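Local coordinates for protein nicotinate phosphoribosyltransferase (PDB 2IM5) that probably catalyses the ATP-assisted transfer of a phosphoribosyl group from phosphoribosyl diphosphate to nicotinate, giving nicotinate ribonucleotide for NAD synthesis, at residues A[145-148]-A[149-153]; A[176-179]-A[180-184]. All coordinates share one frame; numbering follows the deposited sequence.

Interaction 1: A[145-148]-A[149-153]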
loop_
_atom_site.group_PDB
_atom_site.type_symbol
_atom_site.label_atom_id
_atom_site.label_comp_id
_atom_site.label_asym_id
_atom_site.label_seq_id
_atom_site.Cartn_x
_atom_site.Cartn_y
_atom_site.Cartn_z
ATOM N N GLU A 145 7.307 -20.830 -12.076
ATOM C CA GLU A 145 6.923 -22.045 -11.360
ATOM C C GLU A 145 7.995 -22.450 -10.351
ATOM O O GLU A 145 7.714 -22.638 -9.165
ATOM C CB GLU A 145 6.716 -23.200 -12.345
ATOM C CG GLU A 145 5.518 -23.068 -13.278
ATOM C CD GLU A 145 4.194 -23.243 -12.559
ATOM O OE1 GLU A 145 4.104 -24.135 -11.686
ATOM O OE2 GLU A 145 3.236 -22.501 -12.875
ATOM N N GLU A 146 9.229 -22.570 -10.839
ATOM C CA GLU A 146 10.370 -22.988 -10.026
ATOM C C GLU A 146 10.819 -22.086 -8.880
ATOM O O GLU A 146 10.949 -22.547 -7.744
ATOM C CB GLU A 146 11.567 -23.282 -10.933
ATOM C CG GLU A 146 11.449 -24.610 -11.673
ATOM C CD GLU A 146 12.570 -24.832 -12.682
ATOM O OE1 GLU A 146 13.754 -24.590 -12.339
ATOM O OE2 GLU A 146 12.260 -25.258 -13.819
ATOM N N VAL A 147 11.078 -20.814 -9.158
ATOM C CA VAL A 147 11.529 -19.918 -8.094
ATOM C C VAL A 147 10.453 -19.647 -7.042
ATOM O O VAL A 147 10.763 -19.479 -5.866
ATOM C CB VAL A 147 12.025 -18.557 -8.652
ATOM C CG1 VAL A 147 13.153 -18.785 -9.642
ATOM C CG2 VAL A 147 10.874 -17.805 -9.309
ATOM N N THR A 148 9.194 -19.603 -7.462
ATOM C CA THR A 148 8.110 -19.347 -6.525
ATOM C C THR A 148 7.994 -20.527 -5.564
ATOM O O THR A 148 7.803 -20.351 -4.355
ATOM C CB THR A 148 6.771 -19.129 -7.261
ATOM O OG1 THR A 148 6.927 -18.087 -8.235
ATOM C CG2 THR A 148 5.681 -18.730 -6.274
ATOM N N ARG A 149 8.122 -21.736 -6.098
ATOM C CA ARG A 149 8.049 -22.915 -5.253
ATOM C C ARG A 149 9.197 -22.883 -4.245
ATOM O O ARG A 149 8.997 -23.131 -3.057
ATOM C CB ARG A 149 8.127 -24.197 -6.085
ATOM C CG ARG A 149 8.231 -25.433 -5.212
ATOM C CD ARG A 149 8.202 -26.734 -6.001
ATOM N NE ARG A 149 8.361 -27.884 -5.107
ATOM C CZ ARG A 149 8.327 -29.157 -5.493
ATOM N NH1 ARG A 149 8.135 -29.470 -6.772
ATOM N NH2 ARG A 149 8.484 -30.119 -4.594
ATOM N N SER A 150 10.395 -22.557 -4.718
ATOM C CA SER A 150 11.559 -22.507 -3.841
ATOM C C SER A 150 11.357 -21.490 -2.737
ATOM O O SER A 150 11.648 -21.763 -1.575
ATOM C CB SER A 150 12.816 -22.148 -4.632
ATOM O OG SER A 150 13.066 -23.116 -5.629
ATOM N N LYS A 151 10.872 -20.309 -3.106
ATOM C CA LYS A 151 10.624 -19.259 -2.128
ATOM C C LYS A 151 9.611 -19.721 -1.080
ATOM O O LYS A 151 9.819 -19.531 0.112
ATOM C CB LYS A 151 10.114 -18.000 -2.831
ATOM C CG LYS A 151 11.142 -17.341 -3.733
ATOM C CD LYS A 151 10.510 -16.221 -4.554
ATOM C CE LYS A 151 11.517 -15.609 -5.506
ATOM N NZ LYS A 151 10.887 -14.595 -6.388
ATOM N N GLY A 152 8.523 -20.332 -1.533
ATOM C CA GLY A 152 7.514 -20.817 -0.615
ATOM C C GLY A 152 8.076 -21.827 0.372
ATOM O O GLY A 152 7.849 -21.721 1.580
ATOM N N GLU A 153 8.819 -22.808 -0.140
ATOM C CA GLU A 153 9.399 -23.841 0.716
ATOM C C GLU A 153 10.370 -23.228 1.718
ATOM O O GLU A 153 10.413 -23.632 2.882
ATOM C CB GLU A 153 10.097 -24.906 -0.139
ATOM C CG GLU A 153 9.149 -25.603 -1.126
ATOM C CD GLU A 153 9.839 -26.634 -2.027
ATOM O OE1 GLU A 153 10.883 -26.305 -2.636
ATOM O OE2 GLU A 153 9.326 -27.775 -2.139
#

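Interaction 2: A[176-179]-A[180-184]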
loop_
_atom_site.group_PDB
_atom_site.type_symbol
_atom_site.label_atom_id
_atom_site.label_comp_id
_atom_site.label_asym_id
_atom_site.label_seq_id
_atom_site.Cartn_x
_atom_site.Cartn_y
_atom_site.Cartn_z
ATOM N N GLU A 176 0.639 -12.711 -11.025
ATOM C CA GLU A 176 0.338 -12.630 -9.595
ATOM C C GLU A 176 -0.603 -13.762 -9.191
ATOM O O GLU A 176 -0.458 -14.346 -8.121
ATOM C CB GLU A 176 -0.301 -11.281 -9.211
ATOM C CG GLU A 176 -0.741 -11.245 -7.736
ATOM C CD GLU A 176 -1.321 -9.898 -7.253
ATOM O OE1 GLU A 176 -1.838 -9.099 -8.075
ATOM O OE2 GLU A 176 -1.276 -9.657 -6.023
ATOM N N ASP A 177 -1.558 -14.069 -10.061
ATOM C CA ASP A 177 -2.527 -15.128 -9.802
ATOM C C ASP A 177 -1.834 -16.476 -9.619
ATOM O O ASP A 177 -2.062 -17.175 -8.634
ATOM C CB ASP A 177 -3.521 -15.220 -10.962
ATOM C CG ASP A 177 -4.708 -16.115 -10.652
ATOM O OD1 ASP A 177 -4.578 -17.030 -9.815
ATOM O OD2 ASP A 177 -5.779 -15.914 -11.256
ATOM N N ARG A 178 -0.992 -16.843 -10.579
ATOM C CA ARG A 178 -0.280 -18.117 -10.516
ATOM C C ARG A 178 0.707 -18.168 -9.353
ATOM O O ARG A 178 0.818 -19.187 -8.677
ATOM C CB ARG A 178 0.448 -18.384 -11.839
ATOM C CG ARG A 178 1.198 -19.713 -11.885
ATOM C CD ARG A 178 0.309 -20.872 -11.440
ATOM N NE ARG A 178 1.054 -22.126 -11.347
ATOM C CZ ARG A 178 0.596 -23.228 -10.755
ATOM N NH1 ARG A 178 -0.610 -23.237 -10.196
ATOM N NH2 ARG A 178 1.345 -24.322 -10.723
ATOM N N VAL A 179 1.421 -17.073 -9.122
ATOM C CA VAL A 179 2.387 -17.008 -8.029
ATOM C C VAL A 179 1.687 -17.221 -6.687
ATOM O O VAL A 179 2.206 -17.919 -5.812
ATOM C CB VAL A 179 3.127 -15.644 -8.009
ATOM C CG1 VAL A 179 3.867 -15.458 -6.683
ATOM C CG2 VAL A 179 4.128 -15.580 -9.167
ATOM N N THR A 180 0.510 -16.617 -6.536
ATOM C CA THR A 180 -0.269 -16.755 -5.312
ATOM C C THR A 180 -0.688 -18.211 -5.142
ATOM O O THR A 180 -0.641 -18.758 -4.044
ATOM C CB THR A 180 -1.537 -15.879 -5.360
ATOM O OG1 THR A 180 -1.150 -14.507 -5.480
ATOM C CG2 THR A 180 -2.374 -16.066 -4.098
ATOM N N ASP A 181 -1.096 -18.830 -6.245
ATOM C CA ASP A 181 -1.523 -20.226 -6.229
ATOM C C ASP A 181 -0.381 -21.139 -5.786
ATOM O O ASP A 181 -0.570 -22.033 -4.960
ATOM C CB ASP A 181 -1.990 -20.650 -7.618
ATOM C CG ASP A 181 -2.831 -21.905 -7.587
ATOM O OD1 ASP A 181 -2.571 -22.776 -6.728
ATOM O OD2 ASP A 181 -3.749 -22.026 -8.427
ATOM N N ILE A 182 0.804 -20.903 -6.334
ATOM C CA ILE A 182 1.972 -21.704 -5.997
ATOM C C ILE A 182 2.386 -21.520 -4.540
ATOM O O ILE A 182 2.673 -22.492 -3.834
ATOM C CB ILE A 182 3.164 -21.342 -6.904
ATOM C CG1 ILE A 182 2.814 -21.658 -8.361
ATOM C CG2 ILE A 182 4.405 -22.104 -6.468
ATOM C CD1 ILE A 182 3.833 -21.156 -9.363
ATOM N N LEU A 183 2.428 -20.273 -4.087
ATOM C CA LEU A 183 2.821 -20.002 -2.707
ATOM C C LEU A 183 1.858 -20.666 -1.730
ATOM O O LEU A 183 2.276 -21.235 -0.727
ATOM C CB LEU A 183 2.885 -18.492 -2.458
ATOM C CG LEU A 183 4.100 -17.816 -3.096
ATOM C CD1 LEU A 183 4.022 -16.299 -2.952
ATOM C CD2 LEU A 183 5.362 -18.345 -2.422
ATOM N N LYS A 184 0.570 -20.599 -2.035
ATOM C CA LYS A 184 -0.436 -21.208 -1.178
ATOM C C LYS A 184 -0.159 -22.701 -1.061
ATOM O O LYS A 184 -0.338 -23.302 -0.007
ATOM C CB LYS A 184 -1.832 -21.003 -1.767
ATOM C CG LYS A 184 -2.931 -21.611 -0.916
ATOM C CD LYS A 184 -4.254 -21.686 -1.647
ATOM C CE LYS A 184 -5.313 -22.351 -0.772
ATOM N NZ LYS A 184 -6.631 -22.435 -1.447
HETATM O O HOH W 1 -1.978 -12.009 -4.374
HETATM O O HOH W 2 -2.639 -21.128 -10.916
#

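Interaction 1: A[145-148]-A[149-153]
Ser150 turns its hydroxyl back along helix 141-157 onto the carbonyl of Glu146, one turn earlier, OG lying 3.0 Å from Glu146 O. The hydroxyl sits beside the residue's own backbone N (chi1 -61°), within reach of the oxygen that Ser150 N already uses, 3.1 Å from Glu146 O. The two donors approach from opposite faces of the carbonyl plane. Lys151 runs its extended chain past the end of the Val147 carbonyl: CG comes within 3.0 Å of Val147 O, and CE passes 4.3 Å from Val147 CB. The ammonium continues to Asp337 and the carbonyl of Asn333. With CG anti to the backbone N (chi1 173°) and the chain straight to NE, the guanidinium of Arg149 stands out from the helix, and Glu153 comes to it from the following turn. Arg149 NE makes a salt bridge to Glu153 OE2 at 3.1 Å, with an N-H...O angle of 161°; OE2 is close to the guanidinium plane but is itself met from above the carboxylate plane. The hydroxyl of Thr148 turns to Val144 O. Regular i to i+4 backbone bonds include Gly152 N to Thr148 O at 2.9 Å. Glu145, Thr148 and Arg149 touch helix 173-186. One carbonyl thus accepts two donors at the exposed Ser150, while opposite charges one turn apart pair along the helix surface.

Interaction 2: A[176-179]-A[180-184]
Glu176 and Thr180 run alongside each other in the same direction and meet through both backbone and side chain. Thr180 OG1, opposite the carbonyl carbon of its own residue (chi1 -61°), reaches Glu176 O at 2.7 Å, and Thr180 N binds that oxygen from the other face of the carbonyl plane. A water donates to Glu176 OE2 and to Thr180 OG1, so the threonine hydroxyl links a backbone carbonyl to a carboxylate through solvent; Glu176 OE1 pairs with Arg170. Asp177 takes Asp181 N on its carbonyl, 3.1 Å from Asp177 O, and sends its carboxylate to Lys202 and His203. Arg178 bends at chi2 (50°), which brings its guanidinium back over Ile182, the two side chains roughly perpendicular. Ile182 CG1 covers one guanidinium face off-centre, near its edge, with CG1 and CD1 both 3.5 Å from Arg178 NE. That NE makes a salt bridge to Glu145 of helix 141-157. Asp181 OD2 lies in plane at the guanidinium edge, but its salt bridge to Arg178 NH1 is long at 3.8 Å and the planes of the two groups are 65° apart. A water closes the gap, 3.0 Å from Arg178 NH1 and 2.9 Å from Asp181 OD2, accepting from the first and donating to the second. Val179 places CG1 3.8 Å from Leu183 CD1, an apolar pair one turn apart, in addition to the backbone bond from Leu183 N to Val179 O. The helix 173-186 that carries all this is the crossover of a beta-alpha-beta unit between parallel strands 162-164 and 191-194; Val179, Ile182 and Leu183 pack on helix 141-157, whereas Glu176, Asp177, Thr180 and Asp181 touch helix 197-203.

Both interactions are stretches of one helix each, linking residues three or four apart. Their helices, 141-157 and 173-186, touch, and the centres of the two interactions lie about 10 Å apart. Interaction 1 is the outer one, with several exposed side chains; interaction 2 is buried within the parallel-sheet part of the fold. Each has a hydroxyl doubling an i to i+4 backbone bond, and interaction 2 adds an apolar side-chain pair and two bridging waters. They meet in a salt bridge, with Glu145 OE2 2.7 Å from Arg178 NE, and in packing, where Thr148 CG2 rests 3.6 Å from Ile182 CG2. Charge and methyl contacts thus join the two helices.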